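Local coordinates for DMATS type aromatic prenyltransferase (Streptomyces coelicolor, PDB 6ZS0), which probably transfers a dimethylallyl group to C5 of the indole ring of tryptophan, using an ABBA-type prenyltransferase barrel, at residues Asp250-Gln255 against Val277-Arg282; Arg282-Ala287 against Gly322-Leu327; Gln184-Pro189 against Arg208-Thr213; Ser58-Pro63 against Ser344-Thr349. All coordinates share one frame; numbering follows the deposited sequence.

Contact 1: residues Asp250-Gln255 against Val277-Arg282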
loop_
_atom_site.group_PDB
_atom_site.type_symbol
_atom_site.label_atom_id
_atom_site.label_comp_id
_atom_site.label_asym_id
_atom_site.label_seq_id
_atom_site.Cartn_x
_atom_site.Cartn_y
_atom_site.Cartn_z
ATOM N N ASP A 250 12.971 -15.930 -0.358
ATOM C CA ASP A 250 12.550 -17.018 0.540
ATOM C C ASP A 250 11.765 -16.514 1.749
ATOM O O ASP A 250 11.455 -17.336 2.569
ATOM C CB ASP A 250 13.752 -17.831 0.983
ATOM C CG ASP A 250 14.874 -17.015 1.594
ATOM O OD1 ASP A 250 15.905 -17.656 1.916
ATOM O OD2 ASP A 250 14.704 -15.819 1.807
ATOM N N GLY A 251 11.366 -15.252 1.766
ATOM C CA GLY A 251 10.452 -14.727 2.797
ATOM C C GLY A 251 9.024 -14.672 2.268
ATOM O O GLY A 251 8.619 -15.552 1.481
ATOM N N ARG A 252 8.237 -13.726 2.739
ATOM C CA ARG A 252 6.857 -13.625 2.239
ATOM C C ARG A 252 6.923 -13.245 0.761
ATOM O O ARG A 252 7.928 -12.734 0.283
ATOM C CB ARG A 252 6.080 -12.590 3.047
ATOM C CG ARG A 252 6.308 -11.164 2.599
ATOM C CD ARG A 252 5.639 -10.166 3.532
ATOM N NE ARG A 252 6.332 -10.173 4.808
ATOM C CZ ARG A 252 5.890 -9.594 5.921
ATOM N NH1 ARG A 252 6.628 -9.641 7.025
ATOM N NH2 ARG A 252 4.726 -8.961 5.918
ATOM N N PRO A 253 5.848 -13.519 0.006
ATOM C CA PRO A 253 5.874 -13.337 -1.441
ATOM C C PRO A 253 6.067 -11.869 -1.862
ATOM O O PRO A 253 5.636 -10.930 -1.192
ATOM C CB PRO A 253 4.481 -13.860 -1.870
ATOM C CG PRO A 253 4.001 -14.718 -0.740
ATOM C CD PRO A 253 4.586 -14.062 0.488
ATOM N N ALA A 254 6.770 -11.667 -2.959
ATOM C CA ALA A 254 6.827 -10.408 -3.693
ATOM C C ALA A 254 5.470 -10.219 -4.374
ATOM O O ALA A 254 4.721 -11.197 -4.514
ATOM C CB ALA A 254 7.970 -10.351 -4.670
ATOM N N GLN A 255 5.193 -9.010 -4.799
ATOM C CA GLN A 255 3.947 -8.692 -5.531
ATOM C C GLN A 255 4.300 -7.854 -6.730
ATOM O O GLN A 255 5.323 -7.110 -6.701
ATOM C CB GLN A 255 2.911 -7.996 -4.640
ATOM C CG GLN A 255 2.424 -8.880 -3.509
ATOM C CD GLN A 255 1.322 -8.215 -2.722
ATOM O OE1 GLN A 255 0.506 -7.464 -3.268
ATOM N NE2 GLN A 255 1.245 -8.564 -1.450
ATOM N N VAL A 277 10.999 -5.947 1.945
ATOM C CA VAL A 277 12.413 -5.780 2.399
ATOM C C VAL A 277 12.533 -6.135 3.887
ATOM O O VAL A 277 13.596 -6.602 4.286
ATOM C CB VAL A 277 12.920 -4.360 2.107
ATOM C CG1 VAL A 277 12.141 -3.310 2.825
ATOM C CG2 VAL A 277 14.400 -4.202 2.432
ATOM N N ARG A 278 11.467 -5.970 4.686
ATOM C CA ARG A 278 11.544 -6.242 6.145
ATOM C C ARG A 278 11.917 -7.688 6.405
ATOM O O ARG A 278 12.374 -7.987 7.515
ATOM C CB ARG A 278 10.257 -5.873 6.902
ATOM C CG ARG A 278 9.001 -6.639 6.513
ATOM C CD ARG A 278 7.896 -6.318 7.503
ATOM N NE ARG A 278 8.269 -6.892 8.788
ATOM C CZ ARG A 278 7.795 -6.525 9.994
ATOM N NH1 ARG A 278 8.254 -7.124 11.069
ATOM N NH2 ARG A 278 6.888 -5.593 10.111
ATOM N N ASP A 279 11.646 -8.613 5.467
ATOM C CA ASP A 279 11.953 -10.052 5.643
ATOM C C ASP A 279 13.406 -10.357 5.272
ATOM O O ASP A 279 13.805 -11.461 5.504
ATOM C CB ASP A 279 11.025 -10.919 4.798
ATOM C CG ASP A 279 9.603 -10.968 5.292
ATOM O OD1 ASP A 279 9.321 -10.389 6.363
ATOM O OD2 ASP A 279 8.807 -11.681 4.643
ATOM N N TYR A 280 14.172 -9.379 4.788
ATOM C CA TYR A 280 15.486 -9.651 4.123
ATOM C C TYR A 280 16.597 -8.810 4.745
ATOM O O TYR A 280 17.677 -8.742 4.137
ATOM C CB TYR A 280 15.391 -9.410 2.604
ATOM C CG TYR A 280 14.357 -10.302 1.958
ATOM C CD1 TYR A 280 14.473 -11.670 2.010
ATOM C CD2 TYR A 280 13.250 -9.776 1.321
ATOM C CE1 TYR A 280 13.509 -12.507 1.482
ATOM C CE2 TYR A 280 12.285 -10.587 0.755
ATOM C CZ TYR A 280 12.416 -11.964 0.825
ATOM O OH TYR A 280 11.456 -12.804 0.331
ATOM N N VAL A 281 16.356 -8.200 5.897
ATOM C CA VAL A 281 17.341 -7.311 6.569
ATOM C C VAL A 281 17.492 -7.723 8.029
ATOM O O VAL A 281 16.566 -8.307 8.574
ATOM C CB VAL A 281 16.897 -5.849 6.491
ATOM C CG1 VAL A 281 16.891 -5.355 5.068
ATOM C CG2 VAL A 281 15.547 -5.645 7.151
ATOM N N ARG A 282 18.596 -7.310 8.654
ATOM C CA ARG A 282 18.799 -7.471 10.116
ATOM C C ARG A 282 17.977 -6.432 10.869
ATOM O O ARG A 282 17.566 -6.722 11.976
ATOM C CB ARG A 282 20.265 -7.270 10.491
ATOM C CG ARG A 282 21.224 -8.261 9.871
ATOM C CD ARG A 282 22.665 -7.907 10.242
ATOM N NE ARG A 282 23.644 -8.903 9.806
ATOM C CZ ARG A 282 24.181 -8.981 8.582
ATOM N NH1 ARG A 282 25.063 -9.934 8.313
ATOM N NH2 ARG A 282 23.824 -8.123 7.633
HETATM O O HOH W 1 9.635 -11.802 -1.525
#

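Contact 2: residues Arg282-Ala287 against Gly322-Leu327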
loop_
_atom_site.group_PDB
_atom_site.type_symbol
_atom_site.label_atom_id
_atom_site.label_comp_id
_atom_site.label_asym_id
_atom_site.label_seq_id
_atom_site.Cartn_x
_atom_site.Cartn_y
_atom_site.Cartn_z
ATOM N N ARG A 282 18.596 -7.310 8.654
ATOM C CA ARG A 282 18.799 -7.471 10.116
ATOM C C ARG A 282 17.977 -6.432 10.869
ATOM O O ARG A 282 17.566 -6.722 11.976
ATOM C CB ARG A 282 20.265 -7.270 10.491
ATOM C CG ARG A 282 21.224 -8.261 9.871
ATOM C CD ARG A 282 22.665 -7.907 10.242
ATOM N NE ARG A 282 23.644 -8.903 9.806
ATOM C CZ ARG A 282 24.181 -8.981 8.582
ATOM N NH1 ARG A 282 25.063 -9.934 8.313
ATOM N NH2 ARG A 282 23.824 -8.123 7.633
ATOM N N HIS A 283 17.816 -5.238 10.306
ATOM C CA HIS A 283 17.164 -4.095 10.987
ATOM C C HIS A 283 16.832 -3.011 9.973
ATOM O O HIS A 283 17.258 -3.104 8.794
ATOM C CB HIS A 283 18.023 -3.569 12.162
ATOM C CG HIS A 283 19.431 -3.262 11.783
ATOM N ND1 HIS A 283 19.745 -2.204 10.977
ATOM C CD2 HIS A 283 20.599 -3.883 12.083
ATOM C CE1 HIS A 283 21.063 -2.162 10.800
ATOM N NE2 HIS A 283 21.605 -3.183 11.472
ATOM N N ASP A 284 16.108 -2.000 10.414
ATOM C CA ASP A 284 15.682 -0.890 9.538
ATOM C C ASP A 284 16.866 -0.031 9.106
ATOM O O ASP A 284 16.738 0.669 8.091
ATOM C CB ASP A 284 14.582 -0.071 10.212
ATOM C CG ASP A 284 13.257 -0.769 10.058
ATOM O OD1 ASP A 284 12.870 -0.968 8.883
ATOM O OD2 ASP A 284 12.625 -1.070 11.081
ATOM N N GLY A 285 17.997 -0.079 9.799
ATOM C CA GLY A 285 19.205 0.611 9.287
ATOM C C GLY A 285 19.600 0.062 7.920
ATOM O O GLY A 285 19.931 0.852 6.997
ATOM N N GLU A 286 19.591 -1.259 7.779
ATOM C CA GLU A 286 19.897 -1.954 6.509
ATOM C C GLU A 286 18.814 -1.646 5.482
ATOM O O GLU A 286 19.143 -1.383 4.349
ATOM C CB GLU A 286 19.999 -3.453 6.731
ATOM C CG GLU A 286 21.232 -3.862 7.484
ATOM C CD GLU A 286 21.505 -5.353 7.432
ATOM O OE1 GLU A 286 20.638 -6.104 6.956
ATOM O OE2 GLU A 286 22.592 -5.764 7.878
ATOM N N ALA A 287 17.536 -1.695 5.868
ATOM C CA ALA A 287 16.445 -1.372 4.920
ATOM C C ALA A 287 16.630 0.055 4.383
ATOM O O ALA A 287 16.446 0.255 3.167
ATOM C CB ALA A 287 15.109 -1.584 5.572
ATOM N N GLY A 322 11.083 -3.657 10.373
ATOM C CA GLY A 322 9.682 -3.569 9.955
ATOM C C GLY A 322 9.216 -2.158 9.712
ATOM O O GLY A 322 8.177 -2.022 9.092
ATOM N N LEU A 323 9.947 -1.133 10.153
ATOM C CA LEU A 323 9.526 0.261 9.881
ATOM C C LEU A 323 9.448 0.480 8.372
ATOM O O LEU A 323 8.464 1.063 7.910
ATOM C CB LEU A 323 10.473 1.255 10.544
ATOM C CG LEU A 323 10.356 1.307 12.066
ATOM C CD1 LEU A 323 11.369 2.278 12.654
ATOM C CD2 LEU A 323 8.943 1.663 12.482
ATOM N N ILE A 324 10.437 0.014 7.618
ATOM C CA ILE A 324 10.284 -0.073 6.143
ATOM C C ILE A 324 9.796 -1.484 5.831
ATOM O O ILE A 324 10.578 -2.430 5.942
ATOM C CB ILE A 324 11.572 0.289 5.398
ATOM C CG1 ILE A 324 12.014 1.710 5.709
ATOM C CG2 ILE A 324 11.369 0.065 3.905
ATOM C CD1 ILE A 324 13.345 2.092 5.087
ATOM N N ALA A 325 8.524 -1.635 5.482
ATOM C CA ALA A 325 7.886 -2.940 5.242
ATOM C C ALA A 325 8.184 -3.417 3.809
ATOM O O ALA A 325 8.585 -4.565 3.627
ATOM C CB ALA A 325 6.418 -2.853 5.479
ATOM N N TYR A 326 7.957 -2.563 2.829
ATOM C CA TYR A 326 8.210 -2.879 1.408
ATOM C C TYR A 326 8.978 -1.729 0.766
ATOM O O TYR A 326 8.822 -0.569 1.170
ATOM C CB TYR A 326 6.920 -3.062 0.599
ATOM C CG TYR A 326 6.128 -4.314 0.865
ATOM C CD1 TYR A 326 5.371 -4.463 2.005
ATOM C CD2 TYR A 326 6.127 -5.356 -0.049
ATOM C CE1 TYR A 326 4.638 -5.623 2.234
ATOM C CE2 TYR A 326 5.382 -6.500 0.143
ATOM C CZ TYR A 326 4.653 -6.656 1.305
ATOM O OH TYR A 326 3.932 -7.819 1.488
ATOM N N LEU A 327 9.714 -2.058 -0.273
ATOM C CA LEU A 327 10.216 -1.107 -1.270
ATOM C C LEU A 327 9.611 -1.475 -2.614
ATOM O O LEU A 327 9.436 -2.648 -2.890
ATOM C CB LEU A 327 11.741 -1.177 -1.346
ATOM C CG LEU A 327 12.500 -0.652 -0.134
ATOM C CD1 LEU A 327 13.990 -0.839 -0.334
ATOM C CD2 LEU A 327 12.154 0.785 0.177
HETATM O O HOH W 2 12.607 -3.207 7.618
#

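Contact 3: residues Gln184-Pro189 against Arg208-Thr213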
loop_
_atom_site.group_PDB
_atom_site.type_symbol
_atom_site.label_atom_id
_atom_site.label_comp_id
_atom_site.label_asym_id
_atom_site.label_seq_id
_atom_site.Cartn_x
_atom_site.Cartn_y
_atom_site.Cartn_z
ATOM N N GLN A 184 2.103 -14.981 -15.417
ATOM C CA GLN A 184 1.874 -16.076 -14.446
ATOM C C GLN A 184 2.141 -15.523 -13.033
ATOM O O GLN A 184 3.126 -14.771 -12.844
ATOM C CB GLN A 184 2.778 -17.274 -14.805
ATOM C CG GLN A 184 2.525 -18.579 -14.020
ATOM C CD GLN A 184 3.243 -19.810 -14.575
ATOM O OE1 GLN A 184 4.177 -19.719 -15.385
ATOM N NE2 GLN A 184 2.824 -20.985 -14.133
ATOM N N GLY A 185 1.298 -15.877 -12.076
ATOM C CA GLY A 185 1.546 -15.591 -10.656
ATOM C C GLY A 185 1.021 -16.697 -9.781
ATOM O O GLY A 185 0.510 -17.683 -10.325
ATOM N N SER A 186 1.116 -16.544 -8.462
ATOM C CA SER A 186 0.700 -17.562 -7.468
ATOM C C SER A 186 -0.663 -17.204 -6.882
ATOM O O SER A 186 -1.147 -17.958 -6.039
ATOM C CB SER A 186 1.730 -17.718 -6.366
ATOM O OG SER A 186 3.056 -17.578 -6.874
ATOM N N GLY A 187 -1.260 -16.105 -7.316
ATOM C CA GLY A 187 -2.448 -15.546 -6.663
ATOM C C GLY A 187 -2.684 -14.108 -7.078
ATOM O O GLY A 187 -1.820 -13.503 -7.759
ATOM N N TYR A 188 -3.854 -13.593 -6.731
ATOM C CA TYR A 188 -4.345 -12.246 -7.095
ATOM C C TYR A 188 -4.756 -11.567 -5.804
ATOM O O TYR A 188 -5.940 -11.584 -5.441
ATOM C CB TYR A 188 -5.513 -12.359 -8.086
ATOM C CG TYR A 188 -5.157 -13.108 -9.329
ATOM C CD1 TYR A 188 -4.525 -12.474 -10.385
ATOM C CD2 TYR A 188 -5.378 -14.464 -9.414
ATOM C CE1 TYR A 188 -4.133 -13.173 -11.514
ATOM C CE2 TYR A 188 -5.008 -15.181 -10.536
ATOM C CZ TYR A 188 -4.377 -14.537 -11.584
ATOM O OH TYR A 188 -3.998 -15.239 -12.698
ATOM N N PRO A 189 -3.808 -11.005 -5.034
ATOM C CA PRO A 189 -4.139 -10.526 -3.684
ATOM C C PRO A 189 -5.047 -9.290 -3.665
ATOM O O PRO A 189 -5.766 -9.143 -2.702
ATOM C CB PRO A 189 -2.802 -10.252 -3.004
ATOM C CG PRO A 189 -1.803 -10.128 -4.135
ATOM C CD PRO A 189 -2.356 -10.924 -5.316
ATOM N N ARG A 208 0.603 -12.095 -6.758
ATOM C CA ARG A 208 1.558 -12.668 -5.780
ATOM C C ARG A 208 2.618 -13.462 -6.553
ATOM O O ARG A 208 2.232 -14.166 -7.515
ATOM C CB ARG A 208 0.797 -13.584 -4.823
ATOM C CG ARG A 208 1.513 -13.875 -3.510
ATOM C CD ARG A 208 0.654 -14.724 -2.572
ATOM N NE ARG A 208 -0.757 -14.726 -2.956
ATOM C CZ ARG A 208 -1.747 -14.046 -2.364
ATOM N NH1 ARG A 208 -2.963 -14.122 -2.870
ATOM N NH2 ARG A 208 -1.536 -13.298 -1.284
ATOM N N HIS A 209 3.875 -13.378 -6.144
ATOM C CA HIS A 209 4.973 -14.139 -6.806
ATOM C C HIS A 209 5.765 -14.855 -5.731
ATOM O O HIS A 209 6.516 -14.218 -5.017
ATOM C CB HIS A 209 5.850 -13.218 -7.653
ATOM C CG HIS A 209 5.109 -12.513 -8.733
ATOM N ND1 HIS A 209 4.644 -13.162 -9.868
ATOM C CD2 HIS A 209 4.713 -11.220 -8.837
ATOM C CE1 HIS A 209 3.998 -12.296 -10.613
ATOM N NE2 HIS A 209 4.019 -11.107 -9.998
ATOM N N ASP A 210 5.552 -16.143 -5.586
ATOM C CA ASP A 210 6.303 -16.972 -4.628
ATOM C C ASP A 210 7.690 -17.289 -5.197
ATOM O O ASP A 210 7.778 -17.624 -6.405
ATOM C CB ASP A 210 5.529 -18.246 -4.325
ATOM C CG ASP A 210 4.142 -18.040 -3.745
ATOM O OD1 ASP A 210 3.829 -16.925 -3.334
ATOM O OD2 ASP A 210 3.374 -19.035 -3.721
ATOM N N ASN A 211 8.710 -17.192 -4.357
ATOM C CA ASN A 211 10.118 -17.573 -4.652
ATOM C C ASN A 211 10.546 -16.839 -5.921
ATOM O O ASN A 211 11.125 -17.454 -6.850
ATOM C CB ASN A 211 10.276 -19.087 -4.779
ATOM C CG ASN A 211 9.772 -19.804 -3.548
ATOM O OD1 ASN A 211 10.121 -19.446 -2.422
ATOM N ND2 ASN A 211 8.946 -20.811 -3.746
ATOM N N LEU A 212 10.227 -15.564 -6.010
ATOM C CA LEU A 212 10.602 -14.773 -7.205
ATOM C C LEU A 212 12.119 -14.695 -7.345
ATOM O O LEU A 212 12.831 -14.522 -6.349
ATOM C CB LEU A 212 10.009 -13.364 -7.098
ATOM C CG LEU A 212 10.142 -12.457 -8.321
ATOM C CD1 LEU A 212 9.394 -12.974 -9.547
ATOM C CD2 LEU A 212 9.648 -11.080 -7.968
ATOM N N THR A 213 12.594 -14.806 -8.591
ATOM C CA THR A 213 14.007 -14.601 -8.953
ATOM C C THR A 213 14.170 -13.319 -9.754
ATOM O O THR A 213 13.178 -12.782 -10.286
ATOM C CB THR A 213 14.533 -15.754 -9.820
ATOM O OG1 THR A 213 13.752 -15.765 -11.020
ATOM C CG2 THR A 213 14.442 -17.070 -9.093
HETATM O O HOH W 3 -5.425 -13.974 -3.006
#

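Contact 4: residues Ser58-Pro63 against Ser344-Thr349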
loop_
_atom_site.group_PDB
_atom_site.type_symbol
_atom_site.label_atom_id
_atom_site.label_comp_id
_atom_site.label_asym_id
_atom_site.label_seq_id
_atom_site.Cartn_x
_atom_site.Cartn_y
_atom_site.Cartn_z
ATOM N N SER A 58 -1.267 -4.628 8.252
ATOM C CA SER A 58 0.150 -4.557 8.715
ATOM C C SER A 58 0.451 -5.743 9.630
ATOM O O SER A 58 -0.482 -6.343 10.154
ATOM C CB SER A 58 0.431 -3.254 9.407
ATOM O OG SER A 58 -0.299 -3.172 10.624
ATOM N N ASP A 59 1.735 -6.075 9.830
ATOM C CA ASP A 59 2.157 -7.260 10.599
ATOM C C ASP A 59 1.643 -7.175 12.027
ATOM O O ASP A 59 1.285 -8.218 12.588
ATOM C CB ASP A 59 3.667 -7.439 10.611
ATOM C CG ASP A 59 4.219 -7.953 9.297
ATOM O OD1 ASP A 59 3.486 -7.878 8.259
ATOM O OD2 ASP A 59 5.348 -8.467 9.325
ATOM N N ASP A 60 1.605 -5.978 12.614
ATOM C CA ASP A 60 1.178 -5.867 14.035
ATOM C C ASP A 60 -0.312 -5.500 14.136
ATOM O O ASP A 60 -0.758 -5.228 15.257
ATOM C CB ASP A 60 2.057 -4.913 14.828
ATOM C CG ASP A 60 1.804 -3.436 14.583
ATOM O OD1 ASP A 60 1.079 -3.106 13.621
ATOM O OD2 ASP A 60 2.379 -2.649 15.363
ATOM N N HIS A 61 -1.030 -5.507 13.033
ATOM C CA HIS A 61 -2.502 -5.325 12.975
ATOM C C HIS A 61 -2.861 -3.865 13.223
ATOM O O HIS A 61 -4.041 -3.615 13.555
ATOM C CB HIS A 61 -3.220 -6.255 13.934
ATOM C CG HIS A 61 -2.783 -7.666 13.762
ATOM N ND1 HIS A 61 -2.991 -8.359 12.584
ATOM C CD2 HIS A 61 -2.074 -8.488 14.568
ATOM C CE1 HIS A 61 -2.495 -9.592 12.733
ATOM N NE2 HIS A 61 -1.947 -9.690 13.914
ATOM N N THR A 62 -1.936 -2.923 13.040
ATOM C CA THR A 62 -2.345 -1.500 12.952
ATOM C C THR A 62 -3.124 -1.311 11.654
ATOM O O THR A 62 -2.650 -1.697 10.592
ATOM C CB THR A 62 -1.160 -0.542 13.003
ATOM O OG1 THR A 62 -0.341 -0.808 14.144
ATOM C CG2 THR A 62 -1.630 0.896 13.056
ATOM N N PRO A 63 -4.351 -0.724 11.652
ATOM C CA PRO A 63 -5.106 -0.605 10.409
ATOM C C PRO A 63 -4.792 0.638 9.589
ATOM O O PRO A 63 -5.670 1.180 8.918
ATOM C CB PRO A 63 -6.540 -0.559 10.930
ATOM C CG PRO A 63 -6.415 0.199 12.225
ATOM C CD PRO A 63 -5.129 -0.319 12.838
ATOM N N SER A 344 5.643 1.303 8.155
ATOM C CA SER A 344 4.793 0.668 9.171
ATOM C C SER A 344 4.467 1.673 10.277
ATOM O O SER A 344 5.373 2.329 10.770
ATOM C CB SER A 344 5.496 -0.557 9.731
ATOM O OG SER A 344 5.674 -1.548 8.715
ATOM N N SER A 345 3.221 1.743 10.718
ATOM C CA SER A 345 2.828 2.591 11.860
ATOM C C SER A 345 3.362 2.012 13.181
ATOM O O SER A 345 3.815 2.760 14.025
ATOM C CB SER A 345 1.336 2.785 11.870
ATOM O OG SER A 345 0.929 3.339 13.106
ATOM N N GLU A 346 3.289 0.701 13.369
ATOM C CA GLU A 346 3.787 -0.012 14.583
ATOM C C GLU A 346 3.108 0.558 15.838
ATOM O O GLU A 346 3.745 0.658 16.886
ATOM C CB GLU A 346 5.324 -0.009 14.559
ATOM C CG GLU A 346 5.850 -0.866 13.402
ATOM C CD GLU A 346 7.276 -1.369 13.472
ATOM O OE1 GLU A 346 7.929 -1.127 14.476
ATOM O OE2 GLU A 346 7.720 -2.004 12.496
ATOM N N ALA A 347 1.806 0.794 15.768
ATOM C CA ALA A 347 1.011 1.258 16.920
ATOM C C ALA A 347 0.980 0.179 18.006
ATOM O O ALA A 347 0.645 0.540 19.165
ATOM C CB ALA A 347 -0.389 1.603 16.491
ATOM N N TYR A 348 1.219 -1.088 17.650
ATOM C CA TYR A 348 1.122 -2.232 18.587
ATOM C C TYR A 348 2.499 -2.860 18.769
ATOM O O TYR A 348 2.564 -3.993 19.237
ATOM C CB TYR A 348 0.050 -3.185 18.087
ATOM C CG TYR A 348 -1.325 -2.593 18.123
ATOM C CD1 TYR A 348 -1.940 -2.292 19.338
ATOM C CD2 TYR A 348 -2.007 -2.280 16.960
ATOM C CE1 TYR A 348 -3.204 -1.730 19.377
ATOM C CE2 TYR A 348 -3.279 -1.741 16.989
ATOM C CZ TYR A 348 -3.888 -1.464 18.203
ATOM O OH TYR A 348 -5.130 -0.903 18.225
ATOM N N THR A 349 3.557 -2.139 18.434
ATOM C CA THR A 349 4.948 -2.619 18.599
ATOM C C THR A 349 5.619 -1.682 19.601
ATOM O O THR A 349 6.094 -0.614 19.177
ATOM C CB THR A 349 5.621 -2.756 17.228
ATOM O OG1 THR A 349 4.742 -3.542 16.402
ATOM C CG2 THR A 349 6.974 -3.423 17.298
HETATM O O HOH W 4 2.290 -1.453 11.749
#

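Contact 1: residues Asp250-Gln255 against Val277-Arg282
Asp279 reaches across to Arg252 and takes three N-H groups on its two carboxylate oxygens. The guanidinium grips it side-on: NH1 of Arg252 meets OD1 of Asp279 at 2.9 Å, on the syn lone pair, while NE of Arg252 runs almost straight (170°) to OD2 from above the carboxylate plane. That same OD2 takes the backbone N of Arg252 on its anti lone pair, 2.9 Å away. The arginine can do this because CG sits in the crowded position between N and the carbonyl carbon and the chain bends again at chi3 (69°), which turns NE to the same oxygen that the backbone N holds. Strand 254-260 of the ABBA barrel begins just beyond, and Val277 and Arg278 lie in a short 3-10 segment on the way from strand 270-275 to helix 284-297, so the salt bridge ties together the loops at one end of this hairpin. Next to Asp279, Tyr280 sends its hydroxyl to the backbone of the other loop: OH accepts from Gly251 N at 2.8 Å, and a water joins OH to the carbonyl O of Arg252. Over one face of the Arg252 guanidinium lies CG of Arg278. NH1 of Arg252 and NE of Arg278 come within 3.7 Å; Asp59 probably offsets these like charges, by a salt bridge to Arg252 and a long, weak ion pair to Arg278.

Contact 2: residues Arg282-Ala287 against Gly322-Leu327
At the start of helix 284-297, which lies against the outside of the barrel, a buried aspartate in the first turn holds the chain entering strand 324-332. Asp284 follows the N-cap residue His283, and its carboxylate reads two consecutive amides across the contact. OD1 of Asp284 accepts from Ile324 N at 2.9 Å, a practically straight bond (176°) that arrives from above the carboxylate plane. OD2 of Asp284 takes Leu323 N at 2.8 Å on its syn lone pair, with more bend. CG of Asp284 lies anti to its own carbonyl carbon (chi1 -80°), which carries the carboxylate over to the strand. A water completes the grip: it donates to OD1 of Asp284 and to Ile324 O, and accepts from Gly322 N. OD2 also forms a salt bridge with Arg315, so the buried charge has amides, water and a cation around it, which would favour the ionised form. Gly322 has backbone angles (106°, -15°) at which a side chain would be jammed against the preceding carbonyl.

One turn further along the helix the contact becomes apolar. CB of Ala287 packs on CB of Ile324 at 4.0 Å, while CD1 of Ile324 lies along the alanine's carbonyl carbon. CD1 of Leu327 comes near Ala287 O, more loosely. Outside this pair, Val277, Leu288 and Leu343 add to the cover of Ile324. With alanine at this position the helix packs closely on the strand, as in the helix-clad, antiparallel beta barrel of the ABBA fold.

Contact 3: residues Gln184-Pro189 against Arg208-Thr213
Two backbone bonds run between the loop 184-189 and the end of strand 202-209. Ser186 N gives its hydrogen to Arg208 O at 2.8 Å, essentially straight (178°), and Arg208 N returns one to Gly187 O at 3.0 Å; in both, the donor stands above the carbonyl plane. A third bond uses a side chain: OG of Ser186, anti to its own carbonyl carbon, accepts from Asp210 N at 3.2 Å, satisfying an amide just past the strand's end. The loop leads directly into strand 191-195, the barrel neighbour of 202-209, so the two segments close the open end of an antiparallel hairpin in the ABBA barrel. Pro189 lies over one face of the Arg208 guanidinium, with CB of Pro189 3.7 Å from NH2 of Arg208. CG of the arginine is anti to its backbone N, and the chain is bent at chi3 (-17°), near eclipsed; the side chain has two conformers, of which the one described has this bend. Water links NH1 of Arg208 and Tyr188 O only weakly. On the other side of the strand the imidazole of His209 turns its edge to Gln184 O, CE1 to O 3.4 Å, while its NE2 is hydrogen-bonded to Ser256 on the next strand.

Contact 4: residues Ser58-Pro63 against Ser344-Thr349
Two type I turns, Ser58-His61 and Glu346-Thr349, lie against each other, each closed by a backbone bond from its last N to its first O. Asp60 joins them. Its CG takes the crowded position between N and the carbonyl carbon (chi1 76°), which sends OD2 into the second turn and leaves OD1 over its own chain. OD2 of Asp60 accepts from Thr349 OG1 at 2.7 Å and from Tyr348 N at 3.0 Å, both approaching from above the carboxylate plane. OD1 receives Thr62 N, an Asx turn, together with the hydroxyl of Thr62, and a water bridges it to Glu346 N. So many donors would tend to keep Asp60 ionised. While donating a hydrogen bond to Asp60 OD1, OG1 of Thr62 accepts a weak one from Ala347 N at 3.1 Å, and its methyl CG2 rests on OG of Ser345 at 3.5 Å. That serine hydroxyl is hydrogen-bonded to Gln13 of helix 6-20. Tyr348 lies alongside, CD2 3.6 Å from Thr62 OG1. The loop before strand 64-70 is thereby fastened to the loop after strand 338-344, first and last strands of the chain's sheet, where the ABBA barrel closes.

In the fold
Contact 2 is the buried one, contact 1 lies at the surface, and contacts 3 and 4 are partly buried. Contacts 1, 2 and 3 all reach the barrel sheet, 3 and 1 through neighbouring strands 202-209 and 254-260, and contact 2 shares Arg282 with contact 1. An acidic side chain does the joining in contacts 1, 2 and 4, yet its donors differ: an arginine outside, backbone amides inside, and amide plus hydroxyl at the barrel's closure. Contact 3 relies mostly on main-chain bonds. Asp59 links contact 4 to contact 1 by a salt bridge to Arg252, and Ser344 ties contact 4 to contact 2, whereas contact 3 stays about 12 Å from contact 4 at the nearest atoms.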